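Local coordinates for Thiol:disulfide interchange protein DsbA (Pseudomonas aeruginosa, PDB 5DCH), which probably introduces disulfide bonds into other proteins of the periplasm by passing on its own redox-active disulfide, at residues 28-33 with 61-66. The protein carries 1 engineered substitution. Numbering follows the deposited sequence.
Sequences EVVELF and VRLPAL. With 1YO (3-[(2-methylbenzyl)sulfanyl]-4H-1,2,4-triazol-4-amine), chain B.
E31 and R62 leave paired strands on the same face and run side by side, so a long acid meets a long base inside a buried interface. OE1 of E31 lies 2.8 Å from NE of R62; the salt bridge's hydrogen bond is bent (125° at the hydrogen) and weak, and the carboxylate and guanidinium planes are turned 59° apart. NH2 of R62 has a second acid in E44 of helix 38-52, so the cation is shared between two carboxylates. The aliphatic part of arginine is useful too: CD of R62 sits over one face of the F33 ring, 4.0 Å from its centroid, as a CH-pi contact. F33 can offer that face because chi1 of 85° sets CG between backbone N and carbonyl carbon, swinging the ring across the arginine chain.

Beneath these side chains, strands 27-33 and 58-64 lie parallel as the beta-alpha-beta crossover of the thioredoxin fold, connected by helix 38-52; C37 just before its start and C40 in its first turn are the probable redox-active pair, and F33 also touches C40. The backbone bonds run from V61 N to V29 O (2.8 Å) through to A65 N to F33 O (2.9 Å). P64 lacks an N-H but falls at a position whose N is not used in bonding to strand 27-33.

On the opposite face, branched apolar residues fill the space: V30 slants across L63, its CG1 3.9 Å from CB of L63, and the leucines L32 and L63 lie alongside, joining through their CD2 methyls. There the triazole compound settles, its sulfur SAK 3.9 Å from CG1 of V61, while OE2 of E28, already hydrogen-bonded to S22, lies 3.0 Å from its amino nitrogen NAB.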
ATOM      1  N   GLU A  28       3.498   3.821 -12.190  1.00  8.19           N
ATOM      2  CA  GLU A  28       3.097   3.201 -10.936  1.00  6.87           C
ATOM      3  C   GLU A  28       3.069   4.234  -9.802  1.00  7.27           C
ATOM      4  O   GLU A  28       3.922   5.117  -9.731  1.00  8.73           O
ATOM      5  CB  GLU A  28       4.061   2.088 -10.562  1.00  8.20           C
ATOM      6  CG  GLU A  28       3.586   1.195  -9.436  1.00  9.62           C
ATOM      7  CD  GLU A  28       4.596   0.129  -9.088  1.00 10.71           C
ATOM      8  OE1 GLU A  28       5.722   0.500  -8.696  1.00 11.62           O
ATOM      9  OE2 GLU A  28       4.277  -1.080  -9.206  1.00 12.55           O
ATOM     10  N   VAL A  29       2.087   4.103  -8.923  1.00  7.60           N
ATOM     11  CA  VAL A  29       2.092   4.823  -7.646  1.00  8.84           C
ATOM     12  C   VAL A  29       1.855   3.789  -6.571  1.00  9.18           C
ATOM     13  O   VAL A  29       0.827   3.145  -6.545  1.00 10.53           O
ATOM     14  CB  VAL A  29       0.992   5.863  -7.585  1.00 10.95           C
ATOM     15  CG1 VAL A  29       0.967   6.535  -6.248  1.00 11.91           C
ATOM     16  CG2 VAL A  29       1.175   6.887  -8.671  1.00 13.00           C
ATOM     17  N   VAL A  30       2.826   3.642  -5.677  1.00  8.25           N
ATOM     18  CA  VAL A  30       2.731   2.699  -4.563  1.00  8.29           C
ATOM     19  C   VAL A  30       2.544   3.466  -3.263  1.00  9.28           C
ATOM     20  O   VAL A  30       3.255   4.434  -3.017  1.00  9.57           O
ATOM     21  CB  VAL A  30       4.020   1.887  -4.438  1.00 10.07           C
ATOM     22  CG1 VAL A  30       4.025   1.063  -3.146  1.00 10.77           C
ATOM     23  CG2 VAL A  30       4.229   0.992  -5.636  1.00  9.90           C
ATOM     24  N   GLU A  31       1.552   3.061  -2.487  1.00  9.28           N
ATOM     25  CA  GLU A  31       1.489   3.461  -1.070  1.00  9.14           C
ATOM     26  C   GLU A  31       1.874   2.278  -0.209  1.00 10.06           C
ATOM     27  O   GLU A  31       1.208   1.252  -0.221  1.00 10.09           O
ATOM     28  CB  GLU A  31       0.100   3.958  -0.643  1.00 10.57           C
ATOM     29  CG  GLU A  31       0.097   4.473   0.803  1.00 12.50           C
ATOM     30  CD  GLU A  31      -1.249   4.464   1.500  1.00 16.78           C
ATOM     31  OE1 GLU A  31      -2.225   3.932   0.952  1.00 18.78           O
ATOM     32  OE2 GLU A  31      -1.315   4.994   2.635  1.00 17.35           O
ATOM     33  N   LEU A  32       2.976   2.417   0.523  1.00  9.39           N
ATOM     34  CA  LEU A  32       3.332   1.423   1.519  1.00 10.29           C
ATOM     35  C   LEU A  32       2.643   1.802   2.816  1.00 10.23           C
ATOM     36  O   LEU A  32       2.682   2.956   3.231  1.00 11.22           O
ATOM     37  CB  LEU A  32       4.845   1.359   1.706  1.00 13.12           C
ATOM     38  CG  LEU A  32       5.587   0.785   0.507  1.00 14.82           C
ATOM     39  CD1 LEU A  32       6.006   1.915  -0.373  1.00 18.77           C
ATOM     40  CD2 LEU A  32       6.784  -0.031   0.936  1.00 17.66           C
ATOM     41  N   PHE A  33       2.000   0.817   3.432  1.00  9.89           N
ATOM     42  CA  PHE A  33       1.134   1.070   4.566  1.00  9.94           C
ATOM     43  C   PHE A  33       1.104  -0.127   5.496  1.00  9.53           C
ATOM     44  O   PHE A  33       1.596  -1.214   5.167  1.00 10.67           O
ATOM     45  CB  PHE A  33      -0.283   1.381   4.065  1.00 11.15           C
ATOM     46  CG  PHE A  33      -1.095   0.151   3.808  1.00 11.39           C
ATOM     47  CD1 PHE A  33      -0.831  -0.655   2.711  1.00 12.30           C
ATOM     48  CD2 PHE A  33      -2.098  -0.223   4.668  1.00 13.25           C
ATOM     49  CE1 PHE A  33      -1.547  -1.795   2.501  1.00 14.17           C
ATOM     50  CE2 PHE A  33      -2.813  -1.377   4.458  1.00 14.19           C
ATOM     51  CZ  PHE A  33      -2.530  -2.162   3.391  1.00 14.28           C
ATOM     52  N   VAL A  61      -1.129   1.137  -6.499  1.00 11.07           N
ATOM     53  CA  VAL A  61      -0.921  -0.112  -5.784  1.00 12.04           C
ATOM     54  C   VAL A  61      -0.733   0.219  -4.306  1.00  9.97           C
ATOM     55  O   VAL A  61       0.043   1.111  -3.967  1.00 10.98           O
ATOM     56  CB  VAL A  61       0.417  -0.797  -6.240  1.00 18.03           C
ATOM     57  CG1 VAL A  61       0.688  -2.082  -5.445  1.00 22.27           C
ATOM     58  CG2 VAL A  61       0.419  -1.059  -7.728  1.00 21.83           C
ATOM     59  N   ARG A  62      -1.437  -0.494  -3.436  1.00 10.42           N
ATOM     60  CA  ARG A  62      -1.074  -0.530  -2.030  1.00 11.40           C
ATOM     61  C   ARG A  62      -0.188  -1.737  -1.784  1.00 10.97           C
ATOM     62  O   ARG A  62      -0.453  -2.832  -2.274  1.00 13.20           O
ATOM     63  CB  ARG A  62      -2.314  -0.615  -1.144  1.00 16.19           C
ATOM     64  CG  ARG A  62      -2.932   0.713  -0.893  1.00 20.32           C
ATOM     65  CD  ARG A  62      -3.665   0.735   0.438  1.00 21.97           C
ATOM     66  NE  ARG A  62      -4.296   2.028   0.644  1.00 23.03           N
ATOM     67  CZ  ARG A  62      -5.378   2.421  -0.008  1.00 24.24           C
ATOM     68  NH1 ARG A  62      -5.946   1.606  -0.893  1.00 23.74           N
ATOM     69  NH2 ARG A  62      -5.885   3.624   0.217  1.00 26.35           N
ATOM     70  N   LEU A  63       0.863  -1.525  -1.006  1.00 10.29           N
ATOM     71  CA  LEU A  63       1.814  -2.578  -0.678  1.00 10.77           C
ATOM     72  C   LEU A  63       1.979  -2.590   0.828  1.00 10.55           C
ATOM     73  O   LEU A  63       2.344  -1.568   1.406  1.00 12.01           O
ATOM     74  CB  LEU A  63       3.173  -2.277  -1.312  1.00 14.42           C
ATOM     75  CG  LEU A  63       4.235  -3.378  -1.246  1.00 17.97           C
ATOM     76  CD1 LEU A  63       3.824  -4.589  -2.115  1.00 18.97           C
ATOM     77  CD2 LEU A  63       5.597  -2.850  -1.680  1.00 20.20           C
ATOM     78  N   PRO A  64       1.692  -3.726   1.464  1.00 10.37           N
ATOM     79  CA  PRO A  64       1.872  -3.738   2.913  1.00  9.82           C
ATOM     80  C   PRO A  64       3.345  -3.704   3.271  1.00  9.76           C
ATOM     81  O   PRO A  64       4.132  -4.366   2.600  1.00 10.39           O
ATOM     82  CB  PRO A  64       1.265  -5.075   3.318  1.00  9.62           C
ATOM     83  CG  PRO A  64       1.582  -5.965   2.137  1.00 10.67           C
ATOM     84  CD  PRO A  64       1.455  -5.075   0.920  1.00 11.16           C
ATOM     85  N   ALA A  65       3.701  -2.963   4.320  1.00  9.36           N
ATOM     86  CA  ALA A  65       5.067  -2.928   4.819  1.00 10.06           C
ATOM     87  C   ALA A  65       5.221  -4.101   5.778  1.00 10.75           C
ATOM     88  O   ALA A  65       4.552  -4.163   6.807  1.00 10.54           O
ATOM     89  CB  ALA A  65       5.331  -1.607   5.525  1.00 10.91           C
ATOM     90  N   LEU A  66       6.085  -5.045   5.422  1.00 11.88           N
ATOM     91  CA  LEU A  66       6.218  -6.279   6.187  1.00 12.39           C
ATOM     92  C   LEU A  66       7.447  -6.149   7.047  1.00 14.45           C
ATOM     93  O   LEU A  66       8.491  -6.757   6.772  1.00 16.16           O
ATOM     94  CB  LEU A  66       6.306  -7.479   5.246  1.00 13.45           C
ATOM     95  CG  LEU A  66       5.146  -7.597   4.250  1.00 12.36           C
ATOM     96  CD1 LEU A  66       5.370  -8.774   3.320  1.00 12.89           C
ATOM     97  CD2 LEU A  66       3.810  -7.741   4.984  1.00 11.67           C
TER
HETATM   98  CAA 1YO B 201       4.986  -7.832  -6.173  1.00 43.40           C
HETATM   99  CAC 1YO B 201       3.048  -8.592  -3.038  1.00 40.88           C
HETATM  100  CAD 1YO B 201       1.930  -7.789  -3.209  1.00 40.78           C
HETATM  101  CAE 1YO B 201       4.045  -8.610  -3.997  1.00 40.71           C
HETATM  102  CAF 1YO B 201       1.804  -7.004  -4.343  1.00 39.52           C
HETATM  103  CAG 1YO B 201       6.811  -3.795  -8.306  1.00 18.01           C
HETATM  104  CAH 1YO B 201       2.694  -6.189  -6.522  1.00 29.95           C
HETATM  105  CAL 1YO B 201       3.921  -7.825  -5.128  1.00 40.87           C
HETATM  106  CAM 1YO B 201       2.799  -7.035  -5.304  1.00 37.17           C
HETATM  107  CAN 1YO B 201       4.989  -4.611  -7.363  1.00 20.49           C
HETATM  108  NAB 1YO B 201       5.512  -2.343  -6.791  1.00 15.68           N
HETATM  109  NAI 1YO B 201       6.619  -5.054  -8.719  1.00 19.59           N
HETATM  110  NAJ 1YO B 201       5.519  -5.552  -8.146  1.00 20.07           N
HETATM  111  NAO 1YO B 201       5.767  -3.494  -7.459  1.00 17.56           N
HETATM  112  SAK 1YO B 201       3.539  -4.649  -6.368  1.00 22.55           S